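Serine/threonine/tyrosine-interacting protein (Homo sapiens, PDB 2R0B) is a catalytically inactive phosphatase that serves as a nuclear retention partner for ERK1 and ERK2 and keeps FBXW7 from assembling into its SCF ubiquitin ligase. Local coordinates at residues I72-F76 against A106-A110; K80-D84 against Y111-T115. All coordinates share one frame; numbering follows the deposited sequence.

In the fold
Contacts 1 and 2 follow one another along helix 103-116, and their other halves, 72-76 and 80-84, are the approach to helix 76-88 and that helix itself, so the two together fix these elements to one another. Their centres lie about 9 Å apart. Contact 1 is buried, about 8 Å from the centre of the chain, and is wholly apolar: three phenylalanines, an isoleucine and two alanines. Contact 2, about 10 Å from the centre, is only partly buried; an isoleucine still packs on a tyrosine at its inner side, but lysine, aspartate and threonine add a polar network. Helix 138-152 borders both, through Tyr147 among others.

Contact 1 (I72-F76 against A106-A110); sequences IIRFF and AFVIA
Phe76, where helix 76-88 begins, comes closest in backbone to Ala110 of helix 103-116, their CA atoms 6.8 Å apart, while the 3-10 turn 73-75 leads the chain up to it. The Phe76 ring is packed on both faces. Ala110 CB sits over the middle of one, 3.8 Å from the ring centroid and only 10° off the normal, a CH-pi contact; the other is backed, nearer its rim, by Ile72 O and Ile73 CA of its own segment. The CD1-CE1 edge of the same ring points at the face of Phe107 in an offset edge-to-face pair, the centroids 5.2 Å apart and the planes at 78°. Phe76 CD1 approaches Phe107 CE1 to 3.6 Å.

Phe107 reaches across as a flat wedge. Its CE1 rim meets Phe75 CB at 3.8 Å, near the ring plane, and its CZ and CE2 corner rests against CB of Ile72. In Ile72, CG1 lies between the backbone N and the carbonyl carbon (chi1 63°), and the extended chain beyond it runs past the Phe107 ring, on the side where Phe76 sits, so that CD1 touches Ala106 CB at 3.7 Å. With the Phe107 ring cut back to an alanine here, the Phe76 edge is likely to lose its aromatic partner and a gap to open against Ile72 and Phe75.

Beyond the two segments, Ile64 and Leu62 also touch Phe107, and Tyr147 of helix 138-152 makes a second edge-to-face pair with Phe76. Gln143 OE1 accepts hydrogen bonds from the backbone N of both Ile72 and Ile73. This aromatic part of the dual-specificity phosphatase core packs the start of helix 76-88 on the helix following the signature loop, where glycine replaces the catalytic cysteine of HCX5R, in keeping with a pseudophosphatase.

Contact 2 (K80-D84 against Y111-T115); sequences KEFID and YIMET
The axes of helical segments 80-84 and 111-115, parts of helices 76-88 and 103-116, cross at -79° and come within 11.3 Å of each other, and Lys80 spans the gap to Thr115. Its CG lies anti to the backbone N (chi1 165°), and bends at chi2 and chi4 bring the ammonium group round to Thr115 OG1, to which NZ donates a 2.8 Å hydrogen bond. The same NZ forms a salt bridge with Asp84 one turn along its own helix, 2.9 Å to OD2; as hydrogen bonds, those to OD2 and OD1 are both weak. The carboxylate probably helps to keep the lysine charged.

Thr115 OG1 both accepts and donates: its proton goes to Tyr111 O at 2.9 Å. That carbonyl is gripped twice, taking the helical bond from Thr115 N on the opposite face of its plane. Bonded there, OG1 lies over the centre of one face of the Tyr111 ring. Against the other face, towards the rim, lies Ile83 CG2, 3.7 Å from the ring centroid in a CH-pi contact, so the ring is sandwiched. At its edge, in plane, Asp84 OD1 stands 3.3 Å from Tyr111 CE1, the carboxylate turned 63° from the ring. Tyr111 OH is also 3.3 Å from Asp84 OD1, at best a weak hydrogen bond. Glu114 OE1 approaches only the aliphatic part of Lys80; its hydrogen bond is with Tyr147 OH of helix 138-152.

Ile83 also touches Ile38 of strand 36-41. The arrangement is a steep helix-helix packing within the dual-specificity phosphatase domain, apolar towards the sheet and closed by a lysine-aspartate-threonine network at its more exposed side.

Contact 1 (I72-F76 against A106-A110)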
loop_
_atom_site.group_PDB
_atom_site.type_symbol
_atom_site.label_atom_id
_atom_site.label_comp_id
_atom_site.label_asym_id
_atom_site.label_seq_id
_atom_site.Cartn_x
_atom_site.Cartn_y
_atom_site.Cartn_z
ATOM N N ILE A 72 12.872 0.027 -0.665
ATOM C CA ILE A 72 11.589 -0.110 0.051
ATOM C C ILE A 72 11.581 -1.277 1.045
ATOM O O ILE A 72 10.773 -1.288 1.957
ATOM C CB ILE A 72 10.375 -0.273 -0.904
ATOM C CG1 ILE A 72 10.478 -1.561 -1.737
ATOM C CG2 ILE A 72 10.202 0.982 -1.763
ATOM C CD1 ILE A 72 9.242 -1.782 -2.673
ATOM N N ILE A 73 12.467 -2.257 0.876
ATOM C CA ILE A 73 12.529 -3.377 1.835
ATOM C C ILE A 73 12.747 -2.906 3.281
ATOM O O ILE A 73 12.197 -3.491 4.215
ATOM C CB ILE A 73 13.570 -4.449 1.402
ATOM C CG1 ILE A 73 13.472 -5.695 2.283
ATOM C CG2 ILE A 73 14.983 -3.856 1.377
ATOM C CD1 ILE A 73 14.378 -6.850 1.825
ATOM N N ARG A 74 13.512 -1.821 3.461
ATOM C CA ARG A 74 13.700 -1.257 4.802
ATOM C C ARG A 74 12.383 -0.954 5.550
ATOM O O ARG A 74 12.372 -0.923 6.789
ATOM C CB ARG A 74 14.578 0.003 4.748
ATOM C CG ARG A 74 13.947 1.147 3.945
ATOM C CD ARG A 74 14.883 2.305 3.769
ATOM N NE ARG A 74 14.415 3.190 2.713
ATOM C CZ ARG A 74 14.487 4.520 2.746
ATOM N NH1 ARG A 74 15.002 5.154 3.791
ATOM N NH2 ARG A 74 14.027 5.226 1.725
ATOM N N PHE A 75 11.292 -0.734 4.804
ATOM C CA PHE A 75 10.012 -0.342 5.418
ATOM C C PHE A 75 8.981 -1.487 5.485
ATOM O O PHE A 75 7.914 -1.311 6.121
ATOM C CB PHE A 75 9.364 0.866 4.695
ATOM C CG PHE A 75 10.100 2.182 4.879
ATOM C CD1 PHE A 75 10.362 2.684 6.150
ATOM C CD2 PHE A 75 10.501 2.928 3.771
ATOM C CE1 PHE A 75 11.061 3.893 6.299
ATOM C CE2 PHE A 75 11.176 4.136 3.907
ATOM C CZ PHE A 75 11.450 4.625 5.174
ATOM N N PHE A 76 9.283 -2.651 4.899
ATOM C CA PHE A 76 8.330 -3.762 4.963
ATOM C C PHE A 76 7.907 -4.153 6.399
ATOM O O PHE A 76 6.735 -4.338 6.636
ATOM C CB PHE A 76 8.800 -4.983 4.148
ATOM C CG PHE A 76 8.833 -4.739 2.649
ATOM C CD1 PHE A 76 8.062 -3.737 2.068
ATOM C CD2 PHE A 76 9.600 -5.541 1.821
ATOM C CE1 PHE A 76 8.095 -3.519 0.664
ATOM C CE2 PHE A 76 9.639 -5.331 0.432
ATOM C CZ PHE A 76 8.880 -4.335 -0.143
ATOM N N ALA A 106 3.602 -2.591 -4.469
ATOM C CA ALA A 106 4.647 -3.413 -3.850
ATOM C C ALA A 106 4.417 -3.602 -2.339
ATOM O O ALA A 106 4.604 -4.699 -1.799
ATOM C CB ALA A 106 6.044 -2.836 -4.121
ATOM N N PHE A 107 4.024 -2.535 -1.642
ATOM C CA PHE A 107 3.744 -2.632 -0.219
ATOM C C PHE A 107 2.554 -3.565 0.091
ATOM O O PHE A 107 2.587 -4.297 1.087
ATOM C CB PHE A 107 3.579 -1.229 0.404
ATOM C CG PHE A 107 4.891 -0.594 0.751
ATOM C CD1 PHE A 107 5.556 -0.958 1.924
ATOM C CD2 PHE A 107 5.518 0.283 -0.145
ATOM C CE1 PHE A 107 6.801 -0.399 2.227
ATOM C CE2 PHE A 107 6.763 0.827 0.144
ATOM C CZ PHE A 107 7.402 0.490 1.338
ATOM N N VAL A 108 1.552 -3.589 -0.795
ATOM C CA VAL A 108 0.387 -4.470 -0.556
ATOM C C VAL A 108 0.804 -5.918 -0.812
ATOM O O VAL A 108 0.386 -6.854 -0.090
ATOM C CB VAL A 108 -0.830 -4.029 -1.405
ATOM C CG1 VAL A 108 -1.866 -5.140 -1.502
ATOM C CG2 VAL A 108 -1.467 -2.727 -0.815
ATOM N N ILE A 109 1.660 -6.100 -1.819
ATOM C CA ILE A 109 2.176 -7.441 -2.157
ATOM C C ILE A 109 3.035 -7.993 -1.024
ATOM O O ILE A 109 2.967 -9.175 -0.715
ATOM C CB ILE A 109 2.885 -7.470 -3.544
ATOM C CG1 ILE A 109 1.805 -7.331 -4.651
ATOM C CG2 ILE A 109 3.754 -8.766 -3.711
ATOM C CD1 ILE A 109 2.280 -6.827 -6.035
ATOM N N ALA A 110 3.850 -7.148 -0.403
ATOM C CA ALA A 110 4.700 -7.624 0.680
ATOM C C ALA A 110 3.849 -8.163 1.827
ATOM O O ALA A 110 4.143 -9.222 2.381
ATOM C CB ALA A 110 5.597 -6.499 1.179
#

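Contact 2 (K80-D84 against Y111-T115)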
loop_
_atom_site.group_PDB
_atom_site.type_symbol
_atom_site.label_atom_id
_atom_site.label_comp_id
_atom_site.label_asym_id
_atom_site.label_seq_id
_atom_site.Cartn_x
_atom_site.Cartn_y
_atom_site.Cartn_z
ATOM N N LYS A 80 3.933 -3.797 7.633
ATOM C CA LYS A 80 3.289 -5.022 8.125
ATOM C C LYS A 80 2.711 -4.805 9.540
ATOM O O LYS A 80 1.555 -5.149 9.808
ATOM C CB LYS A 80 4.290 -6.184 8.107
ATOM C CG LYS A 80 3.918 -7.459 8.920
ATOM C CD LYS A 80 2.874 -8.341 8.264
ATOM C CE LYS A 80 2.681 -9.669 9.046
ATOM N NZ LYS A 80 1.261 -10.146 8.976
ATOM N N GLU A 81 3.515 -4.208 10.421
ATOM C CA GLU A 81 3.093 -3.862 11.788
ATOM C C GLU A 81 1.893 -2.901 11.772
ATOM O O GLU A 81 0.911 -3.114 12.488
ATOM C CB GLU A 81 4.296 -3.289 12.568
ATOM C CG GLU A 81 3.979 -2.631 13.911
ATOM C CD GLU A 81 5.227 -2.061 14.584
ATOM O OE1 GLU A 81 5.975 -1.290 13.936
ATOM O OE2 GLU A 81 5.458 -2.395 15.771
ATOM N N PHE A 82 1.949 -1.896 10.902
ATOM C CA PHE A 82 0.918 -0.868 10.824
ATOM C C PHE A 82 -0.419 -1.478 10.374
ATOM O O PHE A 82 -1.475 -1.251 11.002
ATOM C CB PHE A 82 1.386 0.244 9.869
ATOM C CG PHE A 82 0.426 1.421 9.747
ATOM C CD1 PHE A 82 0.421 2.436 10.689
ATOM C CD2 PHE A 82 -0.403 1.542 8.645
ATOM C CE1 PHE A 82 -0.424 3.520 10.584
ATOM C CE2 PHE A 82 -1.246 2.642 8.504
ATOM C CZ PHE A 82 -1.250 3.637 9.478
ATOM N N ILE A 83 -0.345 -2.296 9.329
ATOM C CA ILE A 83 -1.517 -2.943 8.787
ATOM C C ILE A 83 -2.058 -3.961 9.773
ATOM O O ILE A 83 -3.259 -3.969 10.009
ATOM C CB ILE A 83 -1.246 -3.607 7.437
ATOM C CG1 ILE A 83 -1.014 -2.524 6.351
ATOM C CG2 ILE A 83 -2.422 -4.497 7.026
ATOM C CD1 ILE A 83 -0.313 -3.048 5.100
ATOM N N ASP A 84 -1.188 -4.777 10.376
ATOM C CA ASP A 84 -1.658 -5.750 11.390
ATOM C C ASP A 84 -2.389 -5.084 12.557
ATOM O O ASP A 84 -3.405 -5.583 13.040
ATOM C CB ASP A 84 -0.500 -6.614 11.939
ATOM C CG ASP A 84 -0.066 -7.705 10.977
ATOM O OD1 ASP A 84 -0.873 -8.127 10.123
ATOM O OD2 ASP A 84 1.082 -8.177 11.108
ATOM N N TYR A 111 2.783 -7.425 2.149
ATOM C CA TYR A 111 1.874 -7.810 3.209
ATOM C C TYR A 111 1.248 -9.158 2.861
ATOM O O TYR A 111 1.169 -10.043 3.716
ATOM C CB TYR A 111 0.800 -6.728 3.461
ATOM C CG TYR A 111 -0.160 -7.157 4.540
ATOM C CD1 TYR A 111 0.171 -7.028 5.897
ATOM C CD2 TYR A 111 -1.347 -7.798 4.205
ATOM C CE1 TYR A 111 -0.701 -7.470 6.893
ATOM C CE2 TYR A 111 -2.219 -8.251 5.189
ATOM C CZ TYR A 111 -1.896 -8.078 6.517
ATOM O OH TYR A 111 -2.778 -8.574 7.444
ATOM N N ILE A 112 0.835 -9.315 1.605
ATOM C CA ILE A 112 0.138 -10.553 1.179
ATOM C C ILE A 112 1.065 -11.760 1.178
ATOM O O ILE A 112 0.701 -12.844 1.669
ATOM C CB ILE A 112 -0.504 -10.394 -0.208
ATOM C CG1 ILE A 112 -1.677 -9.444 -0.119
ATOM C CG2 ILE A 112 -0.932 -11.802 -0.785
ATOM C CD1 ILE A 112 -2.168 -8.944 -1.471
ATOM N N MET A 113 2.287 -11.568 0.680
ATOM C CA MET A 113 3.281 -12.643 0.678
ATOM C C MET A 113 3.551 -13.211 2.074
ATOM O O MET A 113 3.479 -14.439 2.296
ATOM C CB MET A 113 4.598 -12.153 0.039
ATOM C CG MET A 113 4.495 -11.916 -1.477
ATOM S SD MET A 113 6.001 -11.192 -2.184
ATOM C CE MET A 113 7.221 -12.460 -1.734
ATOM N N GLU A 114 3.850 -12.323 3.019
ATOM C CA GLU A 114 4.176 -12.755 4.361
ATOM C C GLU A 114 2.991 -13.339 5.122
ATOM O O GLU A 114 3.127 -14.358 5.810
ATOM C CB GLU A 114 4.780 -11.608 5.152
ATOM C CG GLU A 114 5.338 -12.090 6.458
ATOM C CD GLU A 114 6.254 -11.110 7.117
ATOM O OE1 GLU A 114 6.286 -9.910 6.722
ATOM O OE2 GLU A 114 6.946 -11.562 8.057
ATOM N N THR A 115 1.844 -12.676 5.019
ATOM C CA THR A 115 0.668 -13.028 5.823
ATOM C C THR A 115 -0.014 -14.293 5.307
ATOM O O THR A 115 -0.426 -15.167 6.099
ATOM C CB THR A 115 -0.301 -11.831 5.878
ATOM O OG1 THR A 115 0.402 -10.695 6.401
ATOM C CG2 THR A 115 -1.523 -12.116 6.797
#